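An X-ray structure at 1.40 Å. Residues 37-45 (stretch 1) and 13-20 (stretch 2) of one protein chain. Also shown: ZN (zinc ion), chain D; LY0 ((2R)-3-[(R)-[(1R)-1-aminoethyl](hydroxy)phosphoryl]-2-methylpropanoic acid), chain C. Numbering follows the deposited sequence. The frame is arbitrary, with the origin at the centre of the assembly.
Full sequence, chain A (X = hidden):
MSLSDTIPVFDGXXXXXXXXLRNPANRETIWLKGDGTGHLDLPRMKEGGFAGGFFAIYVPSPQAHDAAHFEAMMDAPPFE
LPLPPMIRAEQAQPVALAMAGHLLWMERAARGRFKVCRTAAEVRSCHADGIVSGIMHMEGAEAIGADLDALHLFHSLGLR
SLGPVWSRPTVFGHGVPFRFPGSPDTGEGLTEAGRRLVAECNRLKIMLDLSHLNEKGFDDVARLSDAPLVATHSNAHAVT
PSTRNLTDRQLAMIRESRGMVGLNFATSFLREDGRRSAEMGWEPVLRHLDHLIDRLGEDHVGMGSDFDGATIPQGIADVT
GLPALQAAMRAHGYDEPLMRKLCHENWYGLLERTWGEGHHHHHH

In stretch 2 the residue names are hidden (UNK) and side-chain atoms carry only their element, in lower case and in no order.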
# COMPACT_ATOMS: atom_id res chain seq x y z
N THR A 37 -9.87 0.16 18.64
CA THR A 37 -10.35 -0.25 17.32
C THR A 37 -9.23 -0.35 16.30
O THR A 37 -8.11 0.09 16.53
CB THR A 37 -11.43 0.72 16.77
OG1 THR A 37 -10.81 1.92 16.30
CG2 THR A 37 -12.45 1.06 17.85
N GLY A 38 -9.56 -0.92 15.15
CA GLY A 38 -8.65 -0.90 14.01
C GLY A 38 -7.39 -1.71 14.22
O GLY A 38 -7.31 -2.56 15.11
N HIS A 39 -6.40 -1.44 13.37
CA HIS A 39 -5.22 -2.29 13.28
C HIS A 39 -3.97 -1.66 13.86
O HIS A 39 -3.09 -2.37 14.34
CB HIS A 39 -4.94 -2.64 11.82
CG HIS A 39 -5.95 -3.54 11.20
ND1 HIS A 39 -6.19 -3.55 9.84
CD2 HIS A 39 -6.79 -4.46 11.75
CE1 HIS A 39 -7.13 -4.44 9.58
NE2 HIS A 39 -7.51 -5.01 10.72
N LEU A 40 -3.88 -0.34 13.79
CA LEU A 40 -2.66 0.39 14.13
C LEU A 40 -2.87 1.47 15.18
O LEU A 40 -3.96 2.05 15.29
CB LEU A 40 -2.07 1.06 12.88
CG LEU A 40 -1.42 0.14 11.84
CD1 LEU A 40 -1.29 0.88 10.50
CD2 LEU A 40 -0.07 -0.35 12.32
N ASP A 41 -1.81 1.72 15.95
CA ASP A 41 -1.62 2.91 16.77
C ASP A 41 -0.20 2.78 17.30
O ASP A 41 0.44 1.74 17.12
CB ASP A 41 -2.66 3.02 17.90
CG ASP A 41 -2.82 1.74 18.69
OD1 ASP A 41 -1.84 1.32 19.34
OD2 ASP A 41 -3.94 1.17 18.66
N LEU A 42 0.33 3.83 17.92
CA LEU A 42 1.74 3.79 18.29
C LEU A 42 2.10 2.65 19.27
O LEU A 42 3.05 1.90 19.02
CB LEU A 42 2.22 5.16 18.78
CG LEU A 42 3.72 5.24 19.09
CD1 LEU A 42 4.56 4.74 17.93
CD2 LEU A 42 4.10 6.67 19.46
N PRO A 43 1.32 2.49 20.36
CA PRO A 43 1.66 1.40 21.28
C PRO A 43 1.62 0.03 20.62
O PRO A 43 2.54 -0.77 20.84
CB PRO A 43 0.58 1.52 22.36
CG PRO A 43 0.20 2.96 22.35
CD PRO A 43 0.24 3.34 20.88
N ARG A 44 0.60 -0.26 19.81
CA ARG A 44 0.54 -1.57 19.18
C ARG A 44 1.65 -1.77 18.14
O ARG A 44 2.13 -2.88 17.95
CB ARG A 44 -0.84 -1.87 18.61
CG ARG A 44 -1.88 -2.20 19.67
CD ARG A 44 -3.18 -2.67 19.05
NE ARG A 44 -3.83 -1.60 18.30
CZ ARG A 44 -4.86 -1.77 17.48
NH1 ARG A 44 -5.36 -2.98 17.27
NH2 ARG A 44 -5.38 -0.73 16.84
N MET A 45 2.04 -0.69 17.45
CA MET A 45 3.19 -0.78 16.55
C MET A 45 4.41 -1.29 17.29
O MET A 45 5.13 -2.15 16.80
CB MET A 45 3.52 0.59 15.94
CG MET A 45 2.55 1.09 14.86
SD MET A 45 2.95 2.81 14.36
CE MET A 45 1.68 3.07 13.08
N UNK A 13 2.10 -0.39 2.92
CA UNK A 13 0.86 0.38 2.79
C UNK A 13 -0.06 0.28 3.99
O UNK A 13 -0.51 -0.82 4.33
n UNK A 13 -3.03 1.81 1.04
c UNK A 13 0.07 -0.10 1.57
c UNK A 13 -1.10 0.78 1.24
c UNK A 13 -2.16 2.47 0.30
c UNK A 13 -2.39 0.75 1.65
n UNK A 13 -0.98 1.88 0.41
N UNK A 14 -0.37 1.41 4.61
CA UNK A 14 -1.44 1.42 5.60
C UNK A 14 -2.31 2.65 5.47
O UNK A 14 -1.88 3.67 4.92
o UNK A 14 -1.14 3.51 7.90
c UNK A 14 -0.90 1.28 7.04
c UNK A 14 -0.37 2.59 7.60
n UNK A 14 0.94 2.68 7.76
N UNK A 15 -3.54 2.54 5.97
CA UNK A 15 -4.50 3.63 5.92
C UNK A 15 -4.85 4.18 7.30
O UNK A 15 -5.96 4.64 7.53
o UNK A 15 -5.59 1.73 3.30
o UNK A 15 -5.17 3.85 2.98
c UNK A 15 -5.50 2.90 3.72
c UNK A 15 -5.76 3.18 5.18
N UNK A 16 -3.89 4.15 8.21
CA UNK A 16 -4.11 4.73 9.52
C UNK A 16 -4.60 6.18 9.45
O UNK A 16 -5.42 6.60 10.26
c UNK A 16 -3.94 5.11 13.96
c UNK A 16 -3.02 5.23 11.75
c UNK A 16 -2.85 4.66 10.37
c UNK A 16 -3.78 4.57 12.70
c UNK A 16 -2.44 6.44 12.07
c UNK A 16 -2.59 6.99 13.33
c UNK A 16 -3.34 6.32 14.28
N UNK A 17 -4.11 6.95 8.48
CA UNK A 17 -4.50 8.35 8.38
C UNK A 17 -6.01 8.51 8.17
O UNK A 17 -6.59 9.52 8.55
c UNK A 17 -2.24 9.31 7.54
c UNK A 17 -3.73 9.07 7.27
c UNK A 17 -1.56 9.81 6.29
c UNK A 17 -2.05 10.30 8.70
N UNK A 18 -6.65 7.51 7.56
CA UNK A 18 -8.08 7.59 7.36
C UNK A 18 -8.81 7.63 8.70
O UNK A 18 -9.85 8.27 8.84
c UNK A 18 -8.57 6.41 6.50
c UNK A 18 -10.03 6.44 6.05
c UNK A 18 -10.37 5.09 5.41
c UNK A 18 -10.29 7.56 5.07
N UNK A 19 -8.24 6.98 9.70
CA UNK A 19 -8.86 6.98 11.01
C UNK A 19 -8.77 8.34 11.68
O UNK A 19 -9.68 8.75 12.40
n UNK A 19 -6.41 2.34 14.02
n UNK A 19 -7.64 3.25 15.74
c UNK A 19 -8.30 5.87 11.88
n UNK A 19 -8.34 3.51 13.58
c UNK A 19 -8.22 3.34 12.14
c UNK A 19 -7.47 3.03 14.45
c UNK A 19 -8.82 4.51 11.40
N UNK A 20 -7.68 9.06 11.41
CA UNK A 20 -7.55 10.41 11.93
C UNK A 20 -8.47 11.37 11.16
O UNK A 20 -9.05 12.28 11.76
c UNK A 20 -5.15 9.99 12.72
c UNK A 20 -5.70 9.73 14.14
c UNK A 20 -6.09 10.88 11.90
c UNK A 20 -3.75 10.56 12.79
ZN ZN D . -5.17 2.41 1.23
P LY0 C . -7.40 0.37 0.18
C1 LY0 C . -9.68 1.87 0.79
N1 LY0 C . -7.44 2.90 1.06
C2 LY0 C . -8.22 1.68 1.15
C4 LY0 C . -8.12 -1.27 0.59
C5 LY0 C . -8.49 -2.12 -0.59
C6 LY0 C . -7.42 -2.18 -1.64
C7 LY0 C . -9.09 -3.46 -0.23
O31 LY0 C . -5.94 0.46 0.54
O32 LY0 C . -7.56 0.70 -1.34
O61 LY0 C . -7.72 -2.67 -2.87
O62 LY0 C . -6.27 -1.77 -1.41
O HOH W 1 -6.50 2.00 18.13
O HOH W 2 -10.17 4.99 15.19

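Position 13 carries one carbon followed by a five-membered ring of three carbons and two nitrogens, and this side chain touches nothing on stretch 1. That ring is an imidazole, so the residue is His 13. Its nearest side-chain approach to stretch 1 is His 13 CD2 to Leu 40 CD1 at 8.9 Å, and it serves the metal instead, with His 13 NE2 2.2 Å from ZN.

Position 14 has two side-chain carbons, the second bearing one oxygen and one nitrogen; its CA-to-CB bond points toward stretch 1, and the second carbon approaches the Leu 40 side chain. The group is a carboxamide, hence Asn 14. Asn 14 CG lies 3.5 Å from Leu 40 CD1. Asn 14 OD1 accepts from the backbone N of position 16 at 2.8 Å, with an angle of 159°.

Position 15 again shows two carbons, but the second holds two oxygens, and the side chain does not touch stretch 1. This identifies Asp 15. Both oxygens bind the metal, Asp 15 OD1 at 2.3 Å and Asp 15 OD2 at 2.2 Å from ZN.

At position 16 one carbon leads into a ring of six carbons with no further atom attached, and the ring lies against Leu 40, so this is Phe 16. Phe 16 CE2 is 3.3 Å from Leu 40 O, and Phe 16 CD2 is 3.9 Å from Leu 40 CB, the latter an apolar side-chain contact.

Positions 17 and 18 each have four carbons forked at the second, and neither side chain contacts stretch 1. The fork is the pattern of leucine: Leu 17 and Leu 18.

Position 19 has three carbons, a nitrogen, then a carbon carrying two more nitrogens, one of which meets the Leu 40 carbonyl. This guanidinium makes it Arg 19. Arg 19 NH1 donates to Leu 40 O at 2.8 Å and 145°, with the acceptor near the guanidinium plane. Gly 38 CA lies over one face, 3.9 Å from Arg 19 NH1; an ideal CB on Gly 38 would come within 2.6 Å of Arg 19 NH1.

Position 20 repeats the four-carbon fork, with the side chain out of reach of stretch 1, giving Leu 20.

The contact, burying 312 Å² in total, therefore rests on Asn 14, Phe 16 and Arg 19. Leu 40 meets all three, combining apolar packing with a direct hydrogen bond through its carbonyl. Water 1 extends the polar side, accepting from Arg 19 NH2 at 2.9 Å and lying 2.7 Å from Asp 41 OD2. Within stretch 1, Asp 41 OD2 forms a salt bridge with Arg 44 NE at 2.8 Å, while Asp 41 OD1 caps the helix by accepting from Arg 44 N at 2.9 Å.

Stretch 2 13-20: HNDFLLRL
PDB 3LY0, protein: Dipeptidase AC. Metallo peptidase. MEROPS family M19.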